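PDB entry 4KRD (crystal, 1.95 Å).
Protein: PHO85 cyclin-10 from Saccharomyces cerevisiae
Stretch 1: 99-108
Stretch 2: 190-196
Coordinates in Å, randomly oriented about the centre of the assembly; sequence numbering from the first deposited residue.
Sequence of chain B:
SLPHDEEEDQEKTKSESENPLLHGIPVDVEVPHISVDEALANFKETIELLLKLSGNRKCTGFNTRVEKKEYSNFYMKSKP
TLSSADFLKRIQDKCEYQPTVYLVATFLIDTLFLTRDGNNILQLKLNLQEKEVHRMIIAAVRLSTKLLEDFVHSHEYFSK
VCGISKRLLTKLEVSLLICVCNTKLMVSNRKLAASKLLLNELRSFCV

Stretch 1, residues 99-108: PTVYLVATFL
Stretch 2 (190-196) RKLAASK

Leu192 is the knob at the apolar centre of this contact. Its CA-to-CB bond points sideways to the opposing helix, but with chi1 at -69° (m) and chi2 at -165° (t) the end of the side chain comes nearer, and CD2 settles among three side chains of stretch 1. Leu192 CD2 lies 3.6 Å from Val104 CG2, 4.0 Å from Leu103 CB and 4.0 Å from Thr100 CG2. These three residues span one turn of helix 99-108, so the end of one leucine is packed against the three residues of that turn that face it, with CD2 nearest to each and Leu192 CD1 also 4.1 Å from Thr100 CG2. Val104 is t (168°), Thr100 is m (-52°) and turns a methyl to the leucine, and Leu103 is m, t (-55°, 173°) with its CA-to-CB bond toward stretch 2.

Both stretches are helical throughout the part that touches, with phi near -60° and psi near -40°. Their axes approach to 8.2 Å, and their N-to-C directions make an angle of 74°, so the chains cross steeply and share a compact patch of 433 Å², both sides summed. Two pairs set the register: Leu103 CA lies 5.6 Å from Leu192 CA, and Phe107 CA lies 5.1 Å from Ser195 CA. The step is thus four residues on stretch 1 and three on stretch 2, about one turn on each helix.

Phe107 forms the aromatic side of the patch. At chi1 -174° (t) and chi2 81° its ring lies beneath the aliphatic stem of Lys191. Lys191 CB sits 4.0 Å from the centroid of the Phe107 ring and only 5° off the ring normal, a CH-pi contact over the face; further along the chain, Lys191 CD comes within 3.4 Å of Phe107 CE2. The lysine runs m, t, t, p (-64°, -163°, 175°, 73°). It therefore offers methylenes to the ring while its end leads away, and NZ is hydrogen-bonded elsewhere in the structure. Ala194 adds a small apolar contact, its CB 4.0 Å from Phe107 CE1.

The close passage of the backbones is at Ser195, whose CA-to-CB bond points toward stretch 1. Ser195 CB lies 3.5 Å from Leu103 O, 4.2 Å from Phe107 N and 3.9 Å from Thr106 CB, so this short side chain packs against backbone as well as side chains.

The polar edge is resolved within each helix, and no hydrogen bond crosses between the stretches. Ser195, at chi1 70° (p), donates from OG to Leu192 O at 2.8 Å, one turn back; the same OG lies 3.7 Å from Leu103 CD2. Thr106, at chi1 -57° (m), likewise donates from OG1 to Tyr102 O at 2.8 Å, a carbonyl that also accepts from Thr106 N at 2.8 Å. Leu103 O, which Ser195 CB approaches, already accepts from Phe107 N at 3.0 Å. In this crossing the two hydroxyls of Ser195 and Thr106 are buried yet satisfied by carbonyls of their own helices, so that the contact can be made by packing alone, without a hydrogen bond across.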

# COMPACT_ATOMS: atom_id res chain seq x y z
N PRO B 99 -1.83 -18.97 5.59
CA PRO B 99 -1.78 -18.70 7.03
C PRO B 99 -1.59 -17.22 7.32
O PRO B 99 -2.05 -16.75 8.36
CB PRO B 99 -0.54 -19.49 7.49
CG PRO B 99 -0.37 -20.56 6.47
CD PRO B 99 -0.80 -19.95 5.17
N THR B 100 -0.93 -16.50 6.41
CA THR B 100 -0.71 -15.06 6.56
C THR B 100 -2.00 -14.28 6.76
O THR B 100 -2.02 -13.26 7.45
CB THR B 100 -0.01 -14.50 5.31
OG1 THR B 100 1.16 -15.28 5.03
CG2 THR B 100 0.39 -13.05 5.52
N VAL B 101 -3.08 -14.76 6.17
CA VAL B 101 -4.36 -14.07 6.27
C VAL B 101 -4.86 -14.04 7.72
O VAL B 101 -5.31 -13.01 8.22
CB VAL B 101 -5.40 -14.70 5.33
CG1 VAL B 101 -6.80 -14.17 5.61
CG2 VAL B 101 -4.99 -14.43 3.87
N TYR B 102 -4.72 -15.17 8.41
CA TYR B 102 -5.16 -15.29 9.79
C TYR B 102 -4.19 -14.62 10.77
O TYR B 102 -4.61 -14.11 11.80
CB TYR B 102 -5.45 -16.76 10.13
CG TYR B 102 -6.49 -17.32 9.18
CD1 TYR B 102 -7.79 -16.85 9.21
CD2 TYR B 102 -6.16 -18.29 8.24
CE1 TYR B 102 -8.75 -17.33 8.36
CE2 TYR B 102 -7.12 -18.79 7.37
CZ TYR B 102 -8.42 -18.31 7.45
OH TYR B 102 -9.40 -18.77 6.61
N LEU B 103 -2.90 -14.61 10.44
CA LEU B 103 -1.93 -13.91 11.29
C LEU B 103 -2.23 -12.41 11.29
O LEU B 103 -2.23 -11.77 12.34
CB LEU B 103 -0.49 -14.16 10.83
CG LEU B 103 -0.04 -15.62 10.71
CD1 LEU B 103 1.35 -15.73 10.08
CD2 LEU B 103 -0.09 -16.30 12.07
N VAL B 104 -2.49 -11.87 10.11
CA VAL B 104 -2.86 -10.46 10.00
C VAL B 104 -4.22 -10.20 10.68
O VAL B 104 -4.40 -9.19 11.37
CB VAL B 104 -2.89 -9.97 8.53
CG1 VAL B 104 -3.56 -8.61 8.43
CG2 VAL B 104 -1.45 -9.88 7.94
N ALA B 105 -5.16 -11.12 10.49
CA ALA B 105 -6.46 -11.02 11.16
C ALA B 105 -6.28 -10.96 12.66
O ALA B 105 -6.96 -10.19 13.36
CB ALA B 105 -7.35 -12.20 10.78
N THR B 106 -5.39 -11.80 13.16
CA THR B 106 -5.12 -11.83 14.60
C THR B 106 -4.52 -10.51 15.07
O THR B 106 -4.90 -9.98 16.11
CB THR B 106 -4.21 -13.00 14.99
OG1 THR B 106 -4.79 -14.24 14.57
CG2 THR B 106 -3.99 -13.03 16.52
N PHE B 107 -3.59 -9.97 14.29
CA PHE B 107 -2.97 -8.71 14.68
C PHE B 107 -3.97 -7.56 14.66
O PHE B 107 -3.86 -6.64 15.46
CB PHE B 107 -1.75 -8.34 13.81
CG PHE B 107 -1.05 -7.12 14.32
CD1 PHE B 107 -0.16 -7.22 15.38
CD2 PHE B 107 -1.32 -5.87 13.78
CE1 PHE B 107 0.47 -6.09 15.89
CE2 PHE B 107 -0.70 -4.73 14.29
CZ PHE B 107 0.20 -4.84 15.35
N LEU B 108 -4.94 -7.60 13.74
CA LEU B 108 -5.97 -6.57 13.71
C LEU B 108 -6.78 -6.56 15.01
O LEU B 108 -7.07 -5.50 15.57
CB LEU B 108 -6.90 -6.74 12.49
CG LEU B 108 -6.26 -6.52 11.10
CD1 LEU B 108 -7.27 -6.77 9.97
CD2 LEU B 108 -5.66 -5.12 10.99
N ARG B 190 7.27 -8.15 11.38
CA ARG B 190 7.13 -8.01 12.83
C ARG B 190 5.68 -8.05 13.30
O ARG B 190 5.41 -8.47 14.42
CB ARG B 190 7.79 -6.73 13.34
CG ARG B 190 9.27 -6.64 13.02
CD ARG B 190 9.81 -5.29 13.45
NE ARG B 190 9.90 -5.17 14.90
CZ ARG B 190 9.70 -4.04 15.56
NH1 ARG B 190 9.39 -2.93 14.90
NH2 ARG B 190 9.81 -4.01 16.88
N LYS B 191 4.74 -7.61 12.47
CA LYS B 191 3.34 -7.72 12.86
C LYS B 191 2.87 -9.17 12.75
O LYS B 191 2.16 -9.65 13.64
CB LYS B 191 2.46 -6.73 12.08
CG LYS B 191 2.83 -5.27 12.41
CD LYS B 191 1.77 -4.30 12.00
CE LYS B 191 2.12 -2.89 12.46
NZ LYS B 191 3.20 -2.28 11.67
N LEU B 192 3.33 -9.87 11.71
CA LEU B 192 3.06 -11.29 11.56
C LEU B 192 3.57 -12.03 12.80
O LEU B 192 2.87 -12.88 13.36
CB LEU B 192 3.72 -11.86 10.30
CG LEU B 192 3.17 -11.42 8.95
CD1 LEU B 192 3.67 -12.32 7.83
CD2 LEU B 192 1.67 -11.41 8.97
N ALA B 193 4.78 -11.69 13.21
CA ALA B 193 5.38 -12.31 14.38
C ALA B 193 4.61 -11.98 15.65
O ALA B 193 4.30 -12.87 16.44
CB ALA B 193 6.83 -11.88 14.53
N ALA B 194 4.31 -10.69 15.84
CA ALA B 194 3.61 -10.22 17.03
C ALA B 194 2.32 -10.97 17.31
O ALA B 194 1.95 -11.16 18.47
CB ALA B 194 3.34 -8.72 16.94
N SER B 195 1.62 -11.41 16.26
CA SER B 195 0.35 -12.10 16.46
C SER B 195 0.52 -13.32 17.37
O SER B 195 -0.32 -13.58 18.24
CB SER B 195 -0.31 -12.51 15.13
OG SER B 195 0.40 -13.55 14.49
N LYS B 196 1.62 -14.05 17.18
CA LYS B 196 1.91 -15.21 18.02
C LYS B 196 2.59 -14.83 19.35
O LYS B 196 2.30 -15.41 20.39
CB LYS B 196 2.75 -16.25 17.27
CG LYS B 196 2.97 -17.52 18.08
CD LYS B 196 3.83 -18.55 17.33
CE LYS B 196 3.98 -19.83 18.15
NZ LYS B 196 4.69 -20.91 17.42